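Hydrolase, NUDIX family (Clostridium perfringens ATCC 13124, PDB 3F6A) probably hydrolyses a nucleoside diphosphate linked to another moiety or a related pyrophosphate, its exact substrate not being established. Local coordinates at residues S10-C15 against E138-M143; D17-H22 against E146-L151. All coordinates share one frame; numbering follows the deposited sequence.

Contact 1: S10-C15 against E138-M143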
ATOM      1  N   SER A  10       0.967  -4.877  -9.532  1.00 19.82           N
ATOM      2  CA  SER A  10       1.248  -4.392 -10.878  1.00 19.98           C
ATOM      3  C   SER A  10       2.636  -3.783 -10.803  1.00 19.88           C
ATOM      4  O   SER A  10       3.002  -3.201  -9.784  1.00 19.99           O
ATOM      5  CB  SER A  10       0.244  -3.311 -11.306  1.00 19.67           C
ATOM      6  OG  SER A  10      -1.011  -3.879 -11.625  1.00 27.09           O
ATOM      7  N   VAL A  11       3.407  -3.920 -11.874  1.00 19.18           N
ATOM      8  CA  VAL A  11       4.754  -3.376 -11.901  1.00 18.76           C
ATOM      9  C   VAL A  11       5.050  -2.695 -13.223  1.00 17.59           C
ATOM     10  O   VAL A  11       4.927  -3.304 -14.282  1.00 16.89           O
ATOM     11  CB  VAL A  11       5.824  -4.471 -11.723  1.00 20.62           C
ATOM     12  CG1 VAL A  11       7.123  -3.842 -11.251  1.00 23.45           C
ATOM     13  CG2 VAL A  11       5.340  -5.528 -10.763  1.00 25.05           C
ATOM     14  N   PHE A  12       5.442  -1.432 -13.147  1.00 17.42           N
ATOM     15  CA  PHE A  12       5.810  -0.664 -14.315  1.00 18.55           C
ATOM     16  C   PHE A  12       7.326  -0.684 -14.310  1.00 20.21           C
ATOM     17  O   PHE A  12       7.963  -0.111 -13.430  1.00 20.24           O
ATOM     18  CB  PHE A  12       5.261   0.756 -14.194  1.00 18.94           C
ATOM     19  CG  PHE A  12       3.785   0.849 -14.461  1.00 18.24           C
ATOM     20  CD1 PHE A  12       3.315   1.073 -15.750  1.00 16.69           C
ATOM     21  CD2 PHE A  12       2.864   0.672 -13.431  1.00 17.83           C
ATOM     22  CE1 PHE A  12       1.950   1.124 -16.012  1.00 19.96           C
ATOM     23  CE2 PHE A  12       1.489   0.721 -13.686  1.00 18.56           C
ATOM     24  CZ  PHE A  12       1.032   0.945 -14.973  1.00 18.87           C
ATOM     25  N   ILE A  13       7.898  -1.363 -15.298  1.00 21.21           N
ATOM     26  CA  ILE A  13       9.344  -1.510 -15.395  1.00 20.94           C
ATOM     27  C   ILE A  13       9.956  -0.563 -16.414  1.00 21.02           C
ATOM     28  O   ILE A  13       9.531  -0.517 -17.567  1.00 20.52           O
ATOM     29  CB  ILE A  13       9.700  -2.966 -15.765  1.00 21.57           C
ATOM     30  CG1 ILE A  13       9.071  -3.908 -14.738  1.00 20.06           C
ATOM     31  CG2 ILE A  13      11.210  -3.148 -15.811  1.00 21.18           C
ATOM     32  CD1 ILE A  13       9.191  -5.374 -15.073  1.00 20.85           C
ATOM     33  N   VAL A  14      10.962   0.186 -15.978  1.00 19.96           N
ATOM     34  CA  VAL A  14      11.636   1.144 -16.838  1.00 21.38           C
ATOM     35  C   VAL A  14      13.066   0.738 -17.186  1.00 22.00           C
ATOM     36  O   VAL A  14      13.844   0.367 -16.313  1.00 24.77           O
ATOM     37  CB  VAL A  14      11.674   2.545 -16.166  1.00 22.56           C
ATOM     38  CG1 VAL A  14      12.579   3.493 -16.964  1.00 22.47           C
ATOM     39  CG2 VAL A  14      10.260   3.106 -16.060  1.00 20.89           C
ATOM     40  N   CYS A  15      13.397   0.797 -18.470  1.00 24.00           N
ATOM     41  CA  CYS A  15      14.748   0.494 -18.933  1.00 27.38           C
ATOM     42  C   CYS A  15      15.176   1.770 -19.646  1.00 28.48           C
ATOM     43  O   CYS A  15      14.548   2.179 -20.626  1.00 26.27           O
ATOM     44  CB  CYS A  15      14.761  -0.687 -19.909  1.00 26.95           C
ATOM     45  SG  CYS A  15      16.448  -1.215 -20.359  1.00 28.67           S
ATOM     46  N   GLU A 138      -6.389   4.997 -20.092  1.00 26.51           N
ATOM     47  CA  GLU A 138      -5.820   6.269 -19.656  1.00 26.67           C
ATOM     48  C   GLU A 138      -5.008   6.214 -18.357  1.00 25.81           C
ATOM     49  O   GLU A 138      -3.922   6.795 -18.285  1.00 26.15           O
ATOM     50  CB  GLU A 138      -6.928   7.317 -19.510  1.00 27.41           C
ATOM     51  CG  GLU A 138      -7.737   7.557 -20.772  1.00 33.18           C
ATOM     52  CD  GLU A 138      -6.873   7.941 -21.959  1.00 34.93           C
ATOM     53  OE1 GLU A 138      -6.014   8.835 -21.803  1.00 36.00           O
ATOM     54  OE2 GLU A 138      -7.060   7.355 -23.046  1.00 37.40           O
ATOM     55  N   ASN A 139      -5.524   5.534 -17.331  1.00 23.60           N
ATOM     56  CA  ASN A 139      -4.807   5.463 -16.059  1.00 24.25           C
ATOM     57  C   ASN A 139      -3.493   4.694 -16.189  1.00 24.26           C
ATOM     58  O   ASN A 139      -2.553   4.919 -15.423  1.00 23.36           O
ATOM     59  CB  ASN A 139      -5.701   4.859 -14.959  1.00 24.52           C
ATOM     60  CG  ASN A 139      -6.008   3.390 -15.175  1.00 24.37           C
ATOM     61  OD1 ASN A 139      -6.138   2.928 -16.301  1.00 24.62           O
ATOM     62  ND2 ASN A 139      -6.152   2.653 -14.083  1.00 25.25           N
ATOM     63  N   ILE A 140      -3.422   3.791 -17.161  1.00 23.88           N
ATOM     64  CA  ILE A 140      -2.188   3.044 -17.378  1.00 22.89           C
ATOM     65  C   ILE A 140      -1.194   3.996 -18.040  1.00 22.60           C
ATOM     66  O   ILE A 140       0.004   3.980 -17.736  1.00 22.30           O
ATOM     67  CB  ILE A 140      -2.420   1.818 -18.284  1.00 21.83           C
ATOM     68  CG1 ILE A 140      -3.355   0.828 -17.583  1.00 21.99           C
ATOM     69  CG2 ILE A 140      -1.092   1.148 -18.612  1.00 23.92           C
ATOM     70  CD1 ILE A 140      -2.832   0.319 -16.247  1.00 20.30           C
ATOM     71  N   LEU A 141      -1.701   4.838 -18.938  1.00 22.09           N
ATOM     72  CA  LEU A 141      -0.859   5.814 -19.625  1.00 23.27           C
ATOM     73  C   LEU A 141      -0.260   6.767 -18.612  1.00 21.54           C
ATOM     74  O   LEU A 141       0.895   7.169 -18.730  1.00 22.73           O
ATOM     75  CB  LEU A 141      -1.668   6.622 -20.644  1.00 24.23           C
ATOM     76  CG  LEU A 141      -2.096   5.917 -21.930  1.00 28.33           C
ATOM     77  CD1 LEU A 141      -2.938   6.858 -22.782  1.00 28.92           C
ATOM     78  CD2 LEU A 141      -0.860   5.463 -22.699  1.00 29.64           C
ATOM     79  N   VAL A 142      -1.050   7.126 -17.607  1.00 21.84           N
ATOM     80  CA  VAL A 142      -0.585   8.043 -16.573  1.00 21.44           C
ATOM     81  C   VAL A 142       0.499   7.429 -15.692  1.00 22.50           C
ATOM     82  O   VAL A 142       1.542   8.044 -15.463  1.00 22.30           O
ATOM     83  CB  VAL A 142      -1.751   8.494 -15.673  1.00 20.61           C
ATOM     84  CG1 VAL A 142      -1.232   9.255 -14.480  1.00 19.55           C
ATOM     85  CG2 VAL A 142      -2.707   9.366 -16.472  1.00 22.49           C
HETATM   86  N   MSE A 143       0.262   6.217 -15.199  1.00 21.50           N
HETATM   87  CA  MSE A 143       1.249   5.575 -14.339  1.00 21.03           C
HETATM   88  C   MSE A 143       2.544   5.233 -15.063  1.00 19.39           C
HETATM   89  O   MSE A 143       3.626   5.315 -14.482  1.00 20.20           O
HETATM   90  CB  MSE A 143       0.648   4.330 -13.685  1.00 22.30           C
HETATM   91  CG  MSE A 143      -0.481   4.678 -12.708  1.00 23.20           C
HETATM   92 SE   MSE A 143      -1.116   3.208 -11.638  1.00 33.46          SE
HETATM   93  CE  MSE A 143      -2.138   2.301 -12.976  1.00 25.44           C
TER
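The C-terminal helix of the NUDIX fold lies against the central mixed sheet, and Phe12, on strand 7-15, meets Ile140 and Met143, a selenomethionine here, on the first turns of helix 138-150. The aromatic ring reaches out from the strand with CG anti to its own carbonyl carbon (chi1 -76°), which carries its far rim to the helix. Met143 supplies the main partner: its CB lies over one ring face, 4.0 Å from the Phe12 centroid and 27° off the normal, a CH-pi contact, and comes within 3.6 Å of Phe12 CZ. The Met143 chain then bends at chi3 (-76°), bringing CE back to 4.0 Å from both CZ and CE2 of Phe12. The selenium takes an oblique place, 5.2 Å from the Phe12 centroid, in a Met-aromatic contact. Ile140 meets another part of the rim, where its CG2 is 4.0 Å from Phe12 CE1, and its carbonyl O approaches that same carbon obliquely. Pro32 and Val102, from strands 30-36 and 98-106, also pack on Phe12, while Leu69 of the second subunit touches Met143. Phe12 is thus one of the side chains joining helix to sheet in the buried core, in keeping with the alpha/beta/alpha sandwich of NUDIX proteins.

Contact 2: D17-H22 against E146-L151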
ATOM      1  N   ASP A  17      15.134   4.877 -21.062  1.00 31.76           N
ATOM      2  CA  ASP A  17      14.074   5.859 -21.267  1.00 32.06           C
ATOM      3  C   ASP A  17      12.727   5.308 -21.740  1.00 30.77           C
ATOM      4  O   ASP A  17      11.921   6.041 -22.324  1.00 28.95           O
ATOM      5  CB  ASP A  17      14.552   6.954 -22.227  1.00 35.07           C
ATOM      6  CG  ASP A  17      15.772   7.693 -21.703  1.00 39.74           C
ATOM      7  OD1 ASP A  17      15.729   8.177 -20.549  1.00 38.66           O
ATOM      8  OD2 ASP A  17      16.778   7.792 -22.444  1.00 43.39           O
ATOM      9  N   LYS A  18      12.467   4.029 -21.476  1.00 27.16           N
ATOM     10  CA  LYS A  18      11.197   3.430 -21.882  1.00 26.60           C
ATOM     11  C   LYS A  18      10.588   2.551 -20.784  1.00 23.89           C
ATOM     12  O   LYS A  18      11.288   2.093 -19.883  1.00 24.21           O
ATOM     13  CB  LYS A  18      11.384   2.613 -23.172  1.00 27.17           C
ATOM     14  CG  LYS A  18      12.016   3.408 -24.311  1.00 27.49           C
ATOM     15  CD  LYS A  18      11.809   2.741 -25.660  1.00 29.72           C
ATOM     16  CE  LYS A  18      12.434   3.581 -26.772  1.00 30.32           C
ATOM     17  NZ  LYS A  18      12.091   3.079 -28.136  1.00 33.17           N
ATOM     18  N   VAL A  19       9.281   2.327 -20.867  1.00 22.02           N
ATOM     19  CA  VAL A  19       8.575   1.511 -19.884  1.00 20.72           C
ATOM     20  C   VAL A  19       7.912   0.332 -20.590  1.00 19.06           C
ATOM     21  O   VAL A  19       7.443   0.463 -21.716  1.00 21.18           O
ATOM     22  CB  VAL A  19       7.508   2.349 -19.134  1.00 20.59           C
ATOM     23  CG1 VAL A  19       6.540   2.959 -20.131  1.00 19.81           C
ATOM     24  CG2 VAL A  19       6.781   1.483 -18.121  1.00 16.31           C
ATOM     25  N   LEU A  20       7.865  -0.810 -19.911  1.00 18.89           N
ATOM     26  CA  LEU A  20       7.312  -2.043 -20.468  1.00 19.48           C
ATOM     27  C   LEU A  20       5.858  -2.371 -20.150  1.00 18.83           C
ATOM     28  O   LEU A  20       5.411  -2.233 -19.016  1.00 19.59           O
ATOM     29  CB  LEU A  20       8.178  -3.227 -20.023  1.00 19.93           C
ATOM     30  CG  LEU A  20       7.663  -4.636 -20.326  1.00 20.62           C
ATOM     31  CD1 LEU A  20       7.708  -4.881 -21.834  1.00 21.65           C
ATOM     32  CD2 LEU A  20       8.521  -5.658 -19.589  1.00 20.12           C
ATOM     33  N   LEU A  21       5.130  -2.826 -21.167  1.00 19.61           N
ATOM     34  CA  LEU A  21       3.730  -3.231 -21.016  1.00 19.14           C
ATOM     35  C   LEU A  21       3.549  -4.495 -21.850  1.00 18.43           C
ATOM     36  O   LEU A  21       4.342  -4.760 -22.746  1.00 19.51           O
ATOM     37  CB  LEU A  21       2.781  -2.148 -21.548  1.00 16.65           C
ATOM     38  CG  LEU A  21       2.791  -0.755 -20.915  1.00 18.91           C
ATOM     39  CD1 LEU A  21       1.906   0.176 -21.732  1.00 19.49           C
ATOM     40  CD2 LEU A  21       2.301  -0.825 -19.475  1.00 17.70           C
ATOM     41  N   HIS A  22       2.519  -5.281 -21.560  1.00 20.58           N
ATOM     42  CA  HIS A  22       2.270  -6.469 -22.363  1.00 21.05           C
ATOM     43  C   HIS A  22       0.778  -6.616 -22.626  1.00 22.80           C
ATOM     44  O   HIS A  22      -0.042  -6.152 -21.838  1.00 23.23           O
ATOM     45  CB  HIS A  22       2.880  -7.725 -21.701  1.00 18.07           C
ATOM     46  CG  HIS A  22       2.114  -8.263 -20.528  1.00 18.30           C
ATOM     47  ND1 HIS A  22       1.241  -7.504 -19.779  1.00 19.60           N
ATOM     48  CD2 HIS A  22       2.142  -9.486 -19.942  1.00 15.89           C
ATOM     49  CE1 HIS A  22       0.764  -8.233 -18.785  1.00 15.56           C
ATOM     50  NE2 HIS A  22       1.295  -9.438 -18.862  1.00 20.28           N
ATOM     51  N   GLU A 146       4.393   8.388 -15.104  1.00 19.28           N
ATOM     52  CA  GLU A 146       4.946   8.708 -13.796  1.00 19.05           C
ATOM     53  C   GLU A 146       6.185   7.848 -13.577  1.00 18.10           C
ATOM     54  O   GLU A 146       7.203   8.324 -13.083  1.00 16.81           O
ATOM     55  CB  GLU A 146       3.944   8.417 -12.677  1.00 20.56           C
ATOM     56  CG  GLU A 146       2.649   9.199 -12.750  1.00 22.79           C
ATOM     57  CD  GLU A 146       1.785   8.975 -11.526  1.00 24.04           C
ATOM     58  OE1 GLU A 146       1.979   7.942 -10.843  1.00 25.50           O
ATOM     59  OE2 GLU A 146       0.910   9.823 -11.252  1.00 23.41           O
ATOM     60  N   ALA A 147       6.089   6.572 -13.941  1.00 19.09           N
ATOM     61  CA  ALA A 147       7.219   5.656 -13.779  1.00 21.10           C
ATOM     62  C   ALA A 147       8.426   6.203 -14.539  1.00 21.44           C
ATOM     63  O   ALA A 147       9.544   6.208 -14.023  1.00 22.11           O
ATOM     64  CB  ALA A 147       6.852   4.256 -14.291  1.00 18.54           C
ATOM     65  N   LEU A 148       8.197   6.669 -15.764  1.00 23.47           N
ATOM     66  CA  LEU A 148       9.273   7.229 -16.576  1.00 24.63           C
ATOM     67  C   LEU A 148       9.835   8.508 -15.963  1.00 25.35           C
ATOM     68  O   LEU A 148      11.051   8.672 -15.872  1.00 25.20           O
ATOM     69  CB  LEU A 148       8.781   7.507 -18.002  1.00 24.90           C
ATOM     70  CG  LEU A 148       8.686   6.293 -18.932  1.00 22.07           C
ATOM     71  CD1 LEU A 148       7.937   6.655 -20.208  1.00 23.90           C
ATOM     72  CD2 LEU A 148      10.083   5.799 -19.255  1.00 22.78           C
ATOM     73  N   ASP A 149       8.954   9.412 -15.539  1.00 27.32           N
ATOM     74  CA  ASP A 149       9.398  10.666 -14.933  1.00 28.73           C
ATOM     75  C   ASP A 149      10.230  10.397 -13.682  1.00 29.55           C
ATOM     76  O   ASP A 149      11.182  11.125 -13.394  1.00 28.44           O
ATOM     77  CB  ASP A 149       8.208  11.553 -14.540  1.00 29.97           C
ATOM     78  CG  ASP A 149       7.414  12.040 -15.735  1.00 29.92           C
ATOM     79  OD1 ASP A 149       7.976  12.117 -16.845  1.00 32.36           O
ATOM     80  OD2 ASP A 149       6.220  12.366 -15.561  1.00 34.09           O
ATOM     81  N   LEU A 150       9.864   9.355 -12.943  1.00 28.72           N
ATOM     82  CA  LEU A 150      10.573   9.003 -11.719  1.00 30.44           C
ATOM     83  C   LEU A 150      11.903   8.310 -11.978  1.00 32.54           C
ATOM     84  O   LEU A 150      12.926   8.678 -11.403  1.00 30.56           O
ATOM     85  CB  LEU A 150       9.719   8.079 -10.845  1.00 29.95           C
ATOM     86  CG  LEU A 150      10.423   7.620  -9.562  1.00 30.07           C
ATOM     87  CD1 LEU A 150      10.509   8.798  -8.604  1.00 31.29           C
ATOM     88  CD2 LEU A 150       9.668   6.462  -8.909  1.00 31.35           C
ATOM     89  N   LEU A 151      11.875   7.295 -12.836  1.00 33.60           N
ATOM     90  CA  LEU A 151      13.067   6.516 -13.133  1.00 38.43           C
ATOM     91  C   LEU A 151      13.721   6.925 -14.453  1.00 41.70           C
ATOM     92  O   LEU A 151      14.330   6.111 -15.146  1.00 42.83           O
ATOM     93  CB  LEU A 151      12.695   5.026 -13.124  1.00 36.29           C
ATOM     94  CG  LEU A 151      11.958   4.605 -11.837  1.00 35.89           C
ATOM     95  CD1 LEU A 151      11.458   3.172 -11.946  1.00 36.32           C
ATOM     96  CD2 LEU A 151      12.879   4.751 -10.636  1.00 34.52           C
TER
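Leu148 meets the start of strand 18-23 with both of its methyl groups, each finding a different kind of surface. CD2 rests against the main chain, 3.6 Å from Asp17 O and equally 3.6 Å from Lys18 C, and 3.9 Å from Val19 N. CD1 turns instead to a side chain, lying 4.0 Å from Val19 CG1. Behind the two methyls, Leu148 CG is 4.1 Å from both CB and CG1 of Val19, and the two side chains cross at about a right angle. The rotation of Val19 explains its share of the contact: with chi1 at 57°, CG1 sits between the backbone N and the carbonyl carbon, and this presents to the helix the methyl that touches Leu148 CD1.

Further out, Val19 is hydrogen-bonded through its backbone to Tyr125 of strand 122-125, so the strand that Leu148 meets is also a member of the sheet on that side. On the helix, Leu148 also packs on Val14 of strand 7-15, as does Ala147, so that this last part of the helix spans two neighbouring strands. The helix ends just beyond: Leu151 is the first residue to depart from helical geometry, although its N still bonds to Ala147 O at 2.8 Å. Glu146 turns to other partners, its OE1 hydrogen-bonded to Tyr104 and His86.

The arrangement is that of a helix end packed over the antiparallel hairpin of strands 7-15 and 18-23 in the NUDIX fold. With no hydrogen bond across it, the fit rests on shape and on removing apolar surface from water rather than on directional bonds.

In the fold
Contacts 1 and 2 illustrate how a single helix can be fastened to a sheet at successive places along its length. Both draw on helix 138-150, and their strands, 7-15 and 18-23, are antiparallel neighbours joined through Ile13 O and Leu20 N, 2.9 Å apart in a probable hydrogen bond. Their centres are only about 6 Å apart. Contact 1 is wholly buried, about 7 Å from the chain centre, and centres on an aromatic ring; contact 2, at about 11 Å, is partly buried and relies on aliphatic branches meeting backbone near a strand's beginning. Val14 CG2 also packs 3.8 Å from Ala147 O, so the segments of the two contacts touch on the helix side as well.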